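Long-range contacts in DUF596 domain-containing protein (Neisseria meningitidis, PDB 2O5H), which is of unknown function but belongs to the DUF596 family of conserved bacterial proteins and forms a two-chain assembly: residues A[9-15]-A[49-53]; A[23-27]-A[39-43]; A[52-56]-A[88-92]; A[92-97]-A[107-111]. Where two conformers were deposited one is given. Residue numbers count along the deposited sequence, not the author numbering.

Interaction 1: A[9-15]-A[49-53]; sequences NHDVHKR and EEKTE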
# COMPACT_ATOMS: atom_id res chain seq x y z
N ASN A 9 -0.86 -2.82 25.78
CA ASN A 9 -0.32 -2.19 24.57
C ASN A 9 -0.03 -0.68 24.73
O ASN A 9 0.36 -0.01 23.78
CB ASN A 9 -1.30 -2.41 23.43
CG ASN A 9 -1.32 -3.86 22.97
OD1 ASN A 9 -0.28 -4.48 22.74
ND2 ASN A 9 -2.52 -4.40 22.78
N HIS A 10 -0.23 -0.18 25.94
CA HIS A 10 0.02 1.23 26.31
C HIS A 10 1.40 1.73 25.85
O HIS A 10 1.52 2.85 25.32
CB HIS A 10 -0.09 1.36 27.83
CG HIS A 10 0.39 2.69 28.37
ND1 HIS A 10 -0.47 3.74 28.61
CD2 HIS A 10 1.62 3.13 28.72
CE1 HIS A 10 0.21 4.77 29.08
NE2 HIS A 10 1.49 4.43 29.14
N ASP A 11 2.43 0.91 26.06
CA ASP A 11 3.80 1.27 25.75
C ASP A 11 4.03 1.40 24.23
O ASP A 11 4.66 2.34 23.77
CB ASP A 11 4.74 0.23 26.36
CG ASP A 11 6.16 0.32 25.84
OD1 ASP A 11 6.81 1.36 26.06
OD2 ASP A 11 6.63 -0.66 25.22
N VAL A 12 3.49 0.46 23.46
CA VAL A 12 3.62 0.50 21.99
C VAL A 12 2.89 1.72 21.47
O VAL A 12 3.37 2.43 20.58
CB VAL A 12 3.09 -0.81 21.35
CG1 VAL A 12 3.33 -0.83 19.87
CG2 VAL A 12 3.78 -2.00 21.99
N HIS A 13 1.72 1.97 22.05
CA HIS A 13 0.88 3.08 21.72
C HIS A 13 1.64 4.39 21.90
O HIS A 13 1.61 5.25 21.04
CB HIS A 13 -0.37 3.05 22.61
CG HIS A 13 -1.53 3.81 22.06
ND1 HIS A 13 -1.65 5.17 22.20
CD2 HIS A 13 -2.61 3.39 21.36
CE1 HIS A 13 -2.76 5.57 21.59
NE2 HIS A 13 -3.36 4.51 21.08
N LYS A 14 2.32 4.54 23.04
CA LYS A 14 3.17 5.70 23.31
C LYS A 14 4.35 5.84 22.35
O LYS A 14 4.64 6.95 21.87
CB LYS A 14 3.65 5.67 24.76
CG LYS A 14 4.11 7.02 25.26
CD LYS A 14 4.02 7.11 26.78
CE LYS A 14 4.99 8.18 27.28
NZ LYS A 14 5.02 8.28 28.77
N ARG A 15 5.04 4.74 22.08
CA ARG A 15 6.18 4.78 21.16
C ARG A 15 5.75 5.10 19.73
O ARG A 15 6.46 5.79 19.04
CB ARG A 15 6.97 3.47 21.21
CG ARG A 15 7.60 3.23 22.58
CD ARG A 15 8.55 2.04 22.58
NE ARG A 15 7.83 0.78 22.76
CZ ARG A 15 7.69 -0.14 21.80
NH1 ARG A 15 8.24 0.08 20.63
NH2 ARG A 15 7.01 -1.26 22.02
N GLU A 49 2.25 -8.36 16.77
CA GLU A 49 1.36 -7.61 17.65
C GLU A 49 1.68 -6.12 17.62
O GLU A 49 0.75 -5.32 17.56
CB GLU A 49 1.48 -8.10 19.10
CG GLU A 49 0.49 -7.44 20.03
CD GLU A 49 0.57 -7.96 21.44
OE1 GLU A 49 1.69 -8.18 21.97
OE2 GLU A 49 -0.51 -8.09 22.03
N GLU A 50 2.96 -5.75 17.75
CA GLU A 50 3.31 -4.33 17.74
C GLU A 50 2.92 -3.63 16.43
O GLU A 50 2.44 -2.50 16.46
CB GLU A 50 4.77 -4.11 18.06
CG GLU A 50 5.09 -4.55 19.47
CD GLU A 50 6.43 -4.06 19.94
OE1 GLU A 50 7.32 -3.82 19.10
OE2 GLU A 50 6.61 -3.95 21.16
N LYS A 51 3.14 -4.29 15.30
CA LYS A 51 2.74 -3.75 14.00
C LYS A 51 1.22 -3.58 13.93
O LYS A 51 0.73 -2.54 13.49
CB LYS A 51 3.26 -4.63 12.85
CG LYS A 51 4.73 -4.40 12.53
CD LYS A 51 5.16 -5.25 11.35
CE LYS A 51 5.45 -6.67 11.89
NZ LYS A 51 6.36 -7.45 11.08
N THR A 52 0.50 -4.60 14.37
CA THR A 52 -0.99 -4.57 14.40
C THR A 52 -1.48 -3.37 15.26
O THR A 52 -2.40 -2.67 14.89
CB THR A 52 -1.55 -5.90 14.98
OG1 THR A 52 -1.25 -6.98 14.08
CG2 THR A 52 -3.08 -5.82 15.14
N GLU A 53 -0.86 -3.15 16.41
CA GLU A 53 -1.22 -1.99 17.25
C GLU A 53 -0.95 -0.64 16.55
O GLU A 53 -1.76 0.26 16.62
CB GLU A 53 -0.48 -2.02 18.59
CG GLU A 53 -0.96 -3.15 19.54
CD GLU A 53 -2.49 -3.24 19.65
OE1 GLU A 53 -3.13 -2.21 19.98
OE2 GLU A 53 -3.02 -4.37 19.42
O HOH W 1 -4.96 -2.11 21.91
O HOH W 2 -2.58 -6.81 20.98

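Interaction 2: A[23-27]-A[39-43]; sequences DVEFT and STIKD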
# COMPACT_ATOMS: atom_id res chain seq x y z
N ASP A 23 3.29 9.44 9.32
CA ASP A 23 2.57 8.36 8.66
C ASP A 23 1.20 8.83 8.14
O ASP A 23 0.77 8.44 7.08
CB ASP A 23 2.40 7.15 9.62
CG ASP A 23 3.71 6.37 9.84
OD1 ASP A 23 4.73 6.73 9.21
OD2 ASP A 23 3.72 5.41 10.65
N VAL A 24 0.52 9.66 8.93
CA VAL A 24 -0.70 10.35 8.50
C VAL A 24 -0.46 11.19 7.23
O VAL A 24 -1.16 11.02 6.22
CB VAL A 24 -1.36 11.17 9.66
CG1 VAL A 24 -2.44 12.12 9.13
CG2 VAL A 24 -1.97 10.21 10.70
N GLU A 25 0.55 12.06 7.28
CA GLU A 25 0.95 12.88 6.14
C GLU A 25 1.13 12.02 4.88
O GLU A 25 0.50 12.27 3.84
CB GLU A 25 2.21 13.69 6.49
CG GLU A 25 1.94 14.86 7.48
CD GLU A 25 3.19 15.39 8.22
OE1 GLU A 25 4.32 15.18 7.76
OE2 GLU A 25 3.03 16.02 9.29
N PHE A 26 1.93 10.96 5.01
CA PHE A 26 2.27 10.07 3.89
C PHE A 26 1.02 9.42 3.27
O PHE A 26 0.81 9.52 2.09
CB PHE A 26 3.29 8.98 4.31
CG PHE A 26 3.56 7.93 3.23
CD1 PHE A 26 4.22 8.29 2.04
CD2 PHE A 26 3.19 6.59 3.43
CE1 PHE A 26 4.47 7.32 1.04
CE2 PHE A 26 3.46 5.61 2.44
CZ PHE A 26 4.10 5.99 1.24
N THR A 27 0.17 8.81 4.10
CA THR A 27 -1.01 8.06 3.60
C THR A 27 -2.10 9.02 3.02
O THR A 27 -2.77 8.68 2.04
CB THR A 27 -1.58 7.16 4.72
OG1 THR A 27 -1.83 7.99 5.86
CG2 THR A 27 -0.54 6.06 5.10
N SER A 39 1.74 -1.67 5.06
CA SER A 39 3.12 -1.49 4.58
C SER A 39 3.82 -0.24 5.20
O SER A 39 5.00 -0.28 5.51
CB SER A 39 3.13 -1.43 3.06
OG SER A 39 2.65 -2.67 2.55
N THR A 40 3.06 0.84 5.38
CA THR A 40 3.55 2.07 6.00
C THR A 40 4.09 1.87 7.42
O THR A 40 5.10 2.50 7.82
CB THR A 40 2.40 3.15 6.02
OG1 THR A 40 1.97 3.45 4.68
CG2 THR A 40 2.86 4.45 6.69
N ILE A 41 3.45 0.97 8.18
CA ILE A 41 3.86 0.75 9.58
C ILE A 41 4.86 -0.42 9.70
O ILE A 41 5.44 -0.65 10.77
CB ILE A 41 2.64 0.64 10.59
CG1 ILE A 41 1.62 -0.47 10.24
CG2 ILE A 41 1.92 1.98 10.71
CD1 ILE A 41 2.16 -1.86 10.54
N LYS A 42 5.11 -1.13 8.61
CA LYS A 42 5.96 -2.33 8.67
C LYS A 42 7.33 -2.11 9.31
O LYS A 42 7.83 -2.95 10.04
CB LYS A 42 6.17 -2.88 7.27
CG LYS A 42 5.24 -4.00 6.94
CD LYS A 42 5.74 -5.32 7.57
CE LYS A 42 6.01 -6.38 6.49
NZ LYS A 42 6.70 -7.56 7.09
N ASP A 43 7.93 -0.96 9.01
CA ASP A 43 9.28 -0.67 9.48
C ASP A 43 9.31 -0.33 10.96
O ASP A 43 10.40 -0.25 11.53
CB ASP A 43 9.92 0.44 8.65
CG ASP A 43 9.27 1.79 8.90
OD1 ASP A 43 8.10 1.98 8.54
OD2 ASP A 43 9.94 2.68 9.46

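Interaction 3: A[52-56]-A[88-92]; sequences TEAFF and FREVW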
# COMPACT_ATOMS: atom_id res chain seq x y z
N THR A 52 0.50 -4.60 14.37
CA THR A 52 -0.99 -4.57 14.40
C THR A 52 -1.48 -3.37 15.26
O THR A 52 -2.40 -2.67 14.89
CB THR A 52 -1.55 -5.90 14.98
OG1 THR A 52 -1.25 -6.98 14.08
CG2 THR A 52 -3.08 -5.82 15.14
N GLU A 53 -0.86 -3.15 16.41
CA GLU A 53 -1.22 -1.99 17.25
C GLU A 53 -0.95 -0.64 16.55
O GLU A 53 -1.76 0.26 16.62
CB GLU A 53 -0.48 -2.02 18.59
CG GLU A 53 -0.96 -3.15 19.54
CD GLU A 53 -2.49 -3.24 19.65
OE1 GLU A 53 -3.13 -2.21 19.98
OE2 GLU A 53 -3.02 -4.37 19.42
N ALA A 54 0.18 -0.54 15.87
CA ALA A 54 0.54 0.63 15.06
C ALA A 54 -0.48 0.84 13.94
O ALA A 54 -0.99 1.98 13.72
CB ALA A 54 1.91 0.44 14.49
N PHE A 55 -0.78 -0.25 13.23
CA PHE A 55 -1.79 -0.15 12.20
C PHE A 55 -3.09 0.46 12.72
O PHE A 55 -3.63 1.38 12.10
CB PHE A 55 -2.03 -1.51 11.53
CG PHE A 55 -3.20 -1.49 10.57
CD1 PHE A 55 -3.01 -1.19 9.21
CD2 PHE A 55 -4.51 -1.77 11.02
CE1 PHE A 55 -4.08 -1.18 8.31
CE2 PHE A 55 -5.59 -1.75 10.13
CZ PHE A 55 -5.37 -1.45 8.79
N PHE A 56 -3.61 -0.04 13.84
CA PHE A 56 -4.89 0.45 14.36
C PHE A 56 -4.83 1.87 14.86
O PHE A 56 -5.83 2.58 14.80
CB PHE A 56 -5.48 -0.53 15.41
CG PHE A 56 -6.11 -1.74 14.78
CD1 PHE A 56 -7.21 -1.58 13.92
CD2 PHE A 56 -5.57 -3.00 14.96
CE1 PHE A 56 -7.78 -2.68 13.30
CE2 PHE A 56 -6.18 -4.15 14.32
CZ PHE A 56 -7.27 -3.98 13.51
N PHE A 88 -12.69 -4.91 12.59
CA PHE A 88 -11.44 -5.45 12.05
C PHE A 88 -10.69 -6.39 13.00
O PHE A 88 -10.27 -7.46 12.58
CB PHE A 88 -10.53 -4.30 11.62
CG PHE A 88 -10.81 -3.80 10.22
CD1 PHE A 88 -12.01 -3.12 9.90
CD2 PHE A 88 -9.86 -3.99 9.20
CE1 PHE A 88 -12.27 -2.66 8.59
CE2 PHE A 88 -10.11 -3.53 7.87
CZ PHE A 88 -11.30 -2.85 7.58
N ARG A 89 -10.54 -6.00 14.27
CA ARG A 89 -9.92 -6.90 15.28
C ARG A 89 -10.59 -8.27 15.38
O ARG A 89 -9.90 -9.30 15.52
CB ARG A 89 -9.83 -6.22 16.66
CG ARG A 89 -8.62 -5.28 16.75
CD ARG A 89 -8.37 -4.85 18.15
NE ARG A 89 -7.47 -3.71 18.24
CZ ARG A 89 -6.15 -3.79 18.35
NH1 ARG A 89 -5.53 -4.97 18.37
NH2 ARG A 89 -5.44 -2.66 18.42
N GLU A 90 -11.92 -8.31 15.25
CA GLU A 90 -12.64 -9.55 15.41
C GLU A 90 -12.25 -10.60 14.38
O GLU A 90 -12.40 -11.79 14.65
CB GLU A 90 -14.16 -9.32 15.43
CG GLU A 90 -14.58 -8.70 16.76
CD GLU A 90 -16.05 -8.86 17.09
OE1 GLU A 90 -16.75 -9.68 16.44
OE2 GLU A 90 -16.52 -8.16 18.02
N VAL A 91 -11.73 -10.17 13.22
CA VAL A 91 -11.44 -11.07 12.11
C VAL A 91 -9.96 -10.98 11.70
O VAL A 91 -9.52 -11.57 10.71
CB VAL A 91 -12.37 -10.75 10.87
CG1 VAL A 91 -13.81 -11.14 11.15
CG2 VAL A 91 -12.30 -9.26 10.50
N TRP A 92 -9.18 -10.23 12.48
CA TRP A 92 -7.78 -9.99 12.17
C TRP A 92 -7.03 -11.34 12.14
O TRP A 92 -7.17 -12.15 13.06
CB TRP A 92 -7.16 -9.07 13.23
CG TRP A 92 -5.85 -8.50 12.83
CD1 TRP A 92 -4.61 -8.90 13.25
CD2 TRP A 92 -5.65 -7.39 11.95
NE1 TRP A 92 -3.64 -8.09 12.66
CE2 TRP A 92 -4.26 -7.15 11.88
CE3 TRP A 92 -6.53 -6.58 11.19
CZ2 TRP A 92 -3.71 -6.14 11.05
CZ3 TRP A 92 -5.97 -5.54 10.40
CH2 TRP A 92 -4.59 -5.33 10.36

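Interaction 4: A[92-97]-A[107-111]; sequences WPEYEI and PFDIG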
# COMPACT_ATOMS: atom_id res chain seq x y z
N TRP A 92 -9.18 -10.23 12.48
CA TRP A 92 -7.78 -9.99 12.17
C TRP A 92 -7.03 -11.34 12.14
O TRP A 92 -7.17 -12.15 13.06
CB TRP A 92 -7.16 -9.07 13.23
CG TRP A 92 -5.85 -8.50 12.83
CD1 TRP A 92 -4.61 -8.90 13.25
CD2 TRP A 92 -5.65 -7.39 11.95
NE1 TRP A 92 -3.64 -8.09 12.66
CE2 TRP A 92 -4.26 -7.15 11.88
CE3 TRP A 92 -6.53 -6.58 11.19
CZ2 TRP A 92 -3.71 -6.14 11.05
CZ3 TRP A 92 -5.97 -5.54 10.40
CH2 TRP A 92 -4.59 -5.33 10.36
N PRO A 93 -6.22 -11.57 11.10
CA PRO A 93 -5.43 -12.82 11.06
C PRO A 93 -4.59 -13.06 12.31
O PRO A 93 -4.07 -12.10 12.92
CB PRO A 93 -4.47 -12.56 9.88
CG PRO A 93 -5.34 -11.71 8.93
CD PRO A 93 -5.91 -10.71 9.93
N GLU A 94 -4.38 -14.34 12.61
CA GLU A 94 -3.58 -14.77 13.73
C GLU A 94 -2.08 -14.61 13.52
O GLU A 94 -1.35 -14.55 14.48
CB GLU A 94 -3.91 -16.21 14.09
CG GLU A 94 -5.31 -16.39 14.72
CD GLU A 94 -5.55 -17.83 15.18
OE1 GLU A 94 -5.20 -18.76 14.45
OE2 GLU A 94 -6.05 -18.04 16.30
N TYR A 95 -1.64 -14.55 12.27
CA TYR A 95 -0.20 -14.52 11.93
C TYR A 95 -0.08 -13.56 10.78
O TYR A 95 -1.04 -13.38 10.02
CB TYR A 95 0.32 -15.91 11.50
CG TYR A 95 0.22 -16.95 12.59
CD1 TYR A 95 1.24 -17.08 13.57
CD2 TYR A 95 -0.90 -17.77 12.69
CE1 TYR A 95 1.13 -17.97 14.56
CE2 TYR A 95 -1.02 -18.68 13.70
CZ TYR A 95 0.01 -18.78 14.63
OH TYR A 95 -0.09 -19.68 15.64
N GLU A 96 1.08 -12.93 10.65
CA GLU A 96 1.31 -11.96 9.59
C GLU A 96 1.29 -12.71 8.26
O GLU A 96 0.81 -12.20 7.24
CB GLU A 96 2.67 -11.27 9.80
CG GLU A 96 2.91 -10.10 8.87
CD GLU A 96 4.25 -9.38 9.20
OE1 GLU A 96 4.82 -9.60 10.29
OE2 GLU A 96 4.69 -8.57 8.36
N ILE A 97 1.77 -13.95 8.29
CA ILE A 97 1.76 -14.81 7.11
C ILE A 97 1.06 -16.14 7.40
O ILE A 97 1.46 -16.87 8.28
CB ILE A 97 3.22 -15.05 6.63
CG1 ILE A 97 3.89 -13.70 6.29
CG2 ILE A 97 3.25 -16.05 5.46
CD1 ILE A 97 5.32 -13.81 5.83
N PRO A 107 1.10 -18.43 0.19
CA PRO A 107 1.94 -17.38 0.76
C PRO A 107 1.09 -16.22 1.23
O PRO A 107 1.47 -15.06 1.07
CB PRO A 107 2.75 -16.91 -0.46
CG PRO A 107 1.69 -17.06 -1.67
CD PRO A 107 0.68 -18.12 -1.20
N PHE A 108 -0.06 -16.52 1.84
CA PHE A 108 -1.06 -15.51 2.15
C PHE A 108 -0.58 -14.67 3.33
O PHE A 108 -0.08 -15.22 4.33
CB PHE A 108 -2.39 -16.18 2.43
CG PHE A 108 -3.58 -15.27 2.29
CD1 PHE A 108 -4.16 -15.04 1.03
CD2 PHE A 108 -4.15 -14.70 3.40
CE1 PHE A 108 -5.27 -14.21 0.89
CE2 PHE A 108 -5.26 -13.87 3.27
CZ PHE A 108 -5.82 -13.63 2.00
N ASP A 109 -0.69 -13.36 3.21
CA ASP A 109 -0.22 -12.48 4.24
C ASP A 109 -1.21 -11.38 4.57
O ASP A 109 -2.23 -11.27 3.91
CB ASP A 109 1.18 -11.95 3.90
CG ASP A 109 1.22 -11.07 2.67
OD1 ASP A 109 0.19 -10.50 2.24
OD2 ASP A 109 2.34 -10.94 2.11
N ILE A 110 -0.90 -10.57 5.57
CA ILE A 110 -1.83 -9.53 6.02
C ILE A 110 -2.12 -8.47 4.94
O ILE A 110 -3.23 -7.96 4.86
CB ILE A 110 -1.30 -8.85 7.30
CG1 ILE A 110 -2.29 -7.81 7.82
CG2 ILE A 110 0.09 -8.30 7.10
CD1 ILE A 110 -3.47 -8.47 8.44
N GLY A 111 -1.11 -8.13 4.14
CA GLY A 111 -1.31 -7.27 2.96
C GLY A 111 -2.39 -7.81 2.03
O GLY A 111 -3.30 -7.08 1.58

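Interaction 1: A[9-15]-A[49-53]
Two ordered waters carry much of this helix-helix contact. Water 2 accepts from Asn-9 ND2 at 3.0 Å and donates to Glu-49 OE2 at 2.7 Å and to Glu-53 OE2 at 2.9 Å. Water 1 donates to Glu-53 OE1 at 2.7 Å and is held weakly by Asn-9 ND2. The direct approach of Asn-9 ND2 to Glu-53 OE2, 3.4 Å, has a poor angle, so the waters do the bridging. Val-12 fills the middle, with CG1 4.2 Å from Glu-53 CB. Beyond it lies a salt-bridge network. Arg-15 NH2 donates to Glu-50 OE2 at 2.9 Å, and Arg-15 NE donates to Asp-11 OD2 at 3.1 Å, one turn back. Glu-50 OE1 bonds to Ser-45. The axes of 9-15 and 49-53 approach to 9.8 Å and cross at -59°. Val-12 is the apolar residue between the two polar ends. The contact lays helix 3-16 across the start of helix 48-64. Phe-44 covers Val-12 and Arg-15, and Glu-53 reaches on to Arg-89 of helix 81-91.

Interaction 2: A[23-27]-A[39-43]
Van der Waals contact alone joins these two segments. Thr-40 is central; its side chain meets three residues of helix 20-30. Thr-40 CG2 lies 3.8 Å from Asp-23 CG. Thr-40 OG1 is 3.5 Å from Phe-26 CE2, at the edge of the ring, and 3.6 Å from Thr-27 CG2. Asp-23, Phe-26 and Thr-27 follow the i, i+3, i+4 spacing of one helix face, so all three point toward helix 34-41. Ile-41 adds a smaller touch, with CG2 3.9 Å from Asp-23 OD2. The backbones come nearest at Asp-23 and Thr-40, whose CA atoms are 6.9 Å apart.

The two helices follow each other in the chain and pair as a helical hairpin, which lies against the second subunit. Phe-26 stacks on Tyr-30 of the second subunit and packs on its Phe-26. Thr-40 also packs on that Tyr-30.

The polar groups find partners outside the pair. Asp-23 accepts a hydrogen bond from Tyr-30 OH of the second subunit and forms a salt bridge with Arg-19 of its own chain. Arg-19 also pairs with Asp-43, so one arginine links the two segments indirectly. Thr-40 OG1 bonds to the backbone O of Cys-36, a residue seen in an interchain disulfide.

Interaction 3: A[52-56]-A[88-92]
Phe-55, Phe-56 and Trp-92 form an aromatic cluster at the centre. Phe-56 turns its edge to the face of Trp-92, with the ring centroid 4.9 Å from that of the six-membered indole ring and the planes at 56°. Phe-55 meets the same indole ring obliquely, with CD2 3.6 Å from Trp-92 CH2. Phe-88 closes another side, its CB 3.6 Å from Phe-56 CE1. Phe-59, Leu-114 and Trp-38 extend this apolar region. The cluster belongs to the hydrophobic core of this alpha-beta fold, where helix 48-64 packs against helix 81-91 and the turn after it. The facing CA atoms are 9.0 Å apart at both Thr-52/Trp-92 and Phe-56/Arg-89, which leaves room for the rings.

Farther out, Arg-89 lies along Phe-56. Arg-89 CG makes an off-centre CH-pi contact, 4.1 Å from the centroid of the Phe-56 ring. The guanidinium then reaches Glu-53 in a two-pronged salt bridge: Arg-89 NH1 to Glu-53 OE2 and NH2 to OE1, both 2.8 Å. Arg-89 NE pairs with Glu-85. Elsewhere on the rim, Trp-92 NE1 makes a weak hydrogen bond of 3.0 Å to Thr-52 OG1, which also bonds to the backbone O of Phe-48.

Interaction 4: A[92-97]-A[107-111]
The backbones of 92-97 and 107-111 meet at a single beta bridge between Ile-97 and Asp-109, whose CA atoms are 4.2 Å apart. Ile-110 N donates to Glu-96 O at 2.9 Å. Glu-96 O also takes a CA-H...O contact from Asp-109 CA at 3.2 Å. Ile-97 CA makes a similar contact with Phe-108 O at 3.4 Å. A backbone pairing of Phe-108 with Glu-98 continues the link. The bridge sits at the start of helix 110-116. Asp-109 is the N-cap of this helix, with OD1 bonded to Met-112 N.

Ile-110 supplies most of the side-chain contact. Ile-110 CD1 lies over the face of Trp-92, 3.8 Å from the centroid of the six-membered ring, in a CH-pi contact. Ile-110 CD1 is also 3.6 Å from Pro-93 CD. Glu-96 CG packs on Ile-110 CG2 at 3.8 Å. The Glu-96 carboxylate turns to salt bridges with Lys-42 and Lys-51. At the exposed end, Ile-97 CG1 rests 4.0 Å from Asp-109 CB.

From the N terminus, helix 3-16 is the first to pair, and interaction 1 closes a loop back to it from helix 48-64. Interaction 2 nests inside that loop and joins helices 20-30 and 34-41. Ile-41 packs against 49-53 and also 52-56. Interaction 3 starts on Thr-52 and Glu-53, where interaction 1 ends. It spans strands 68-72 and 75-76 to bring in helix 81-91. Interaction 4 follows in series from Trp-92, shared with interaction 3, and closes a short loop to helix 110-116. Glu-96 then ties this last loop back to interactions 1 and 2 through Lys-51 and Lys-42. No two of the loops cross.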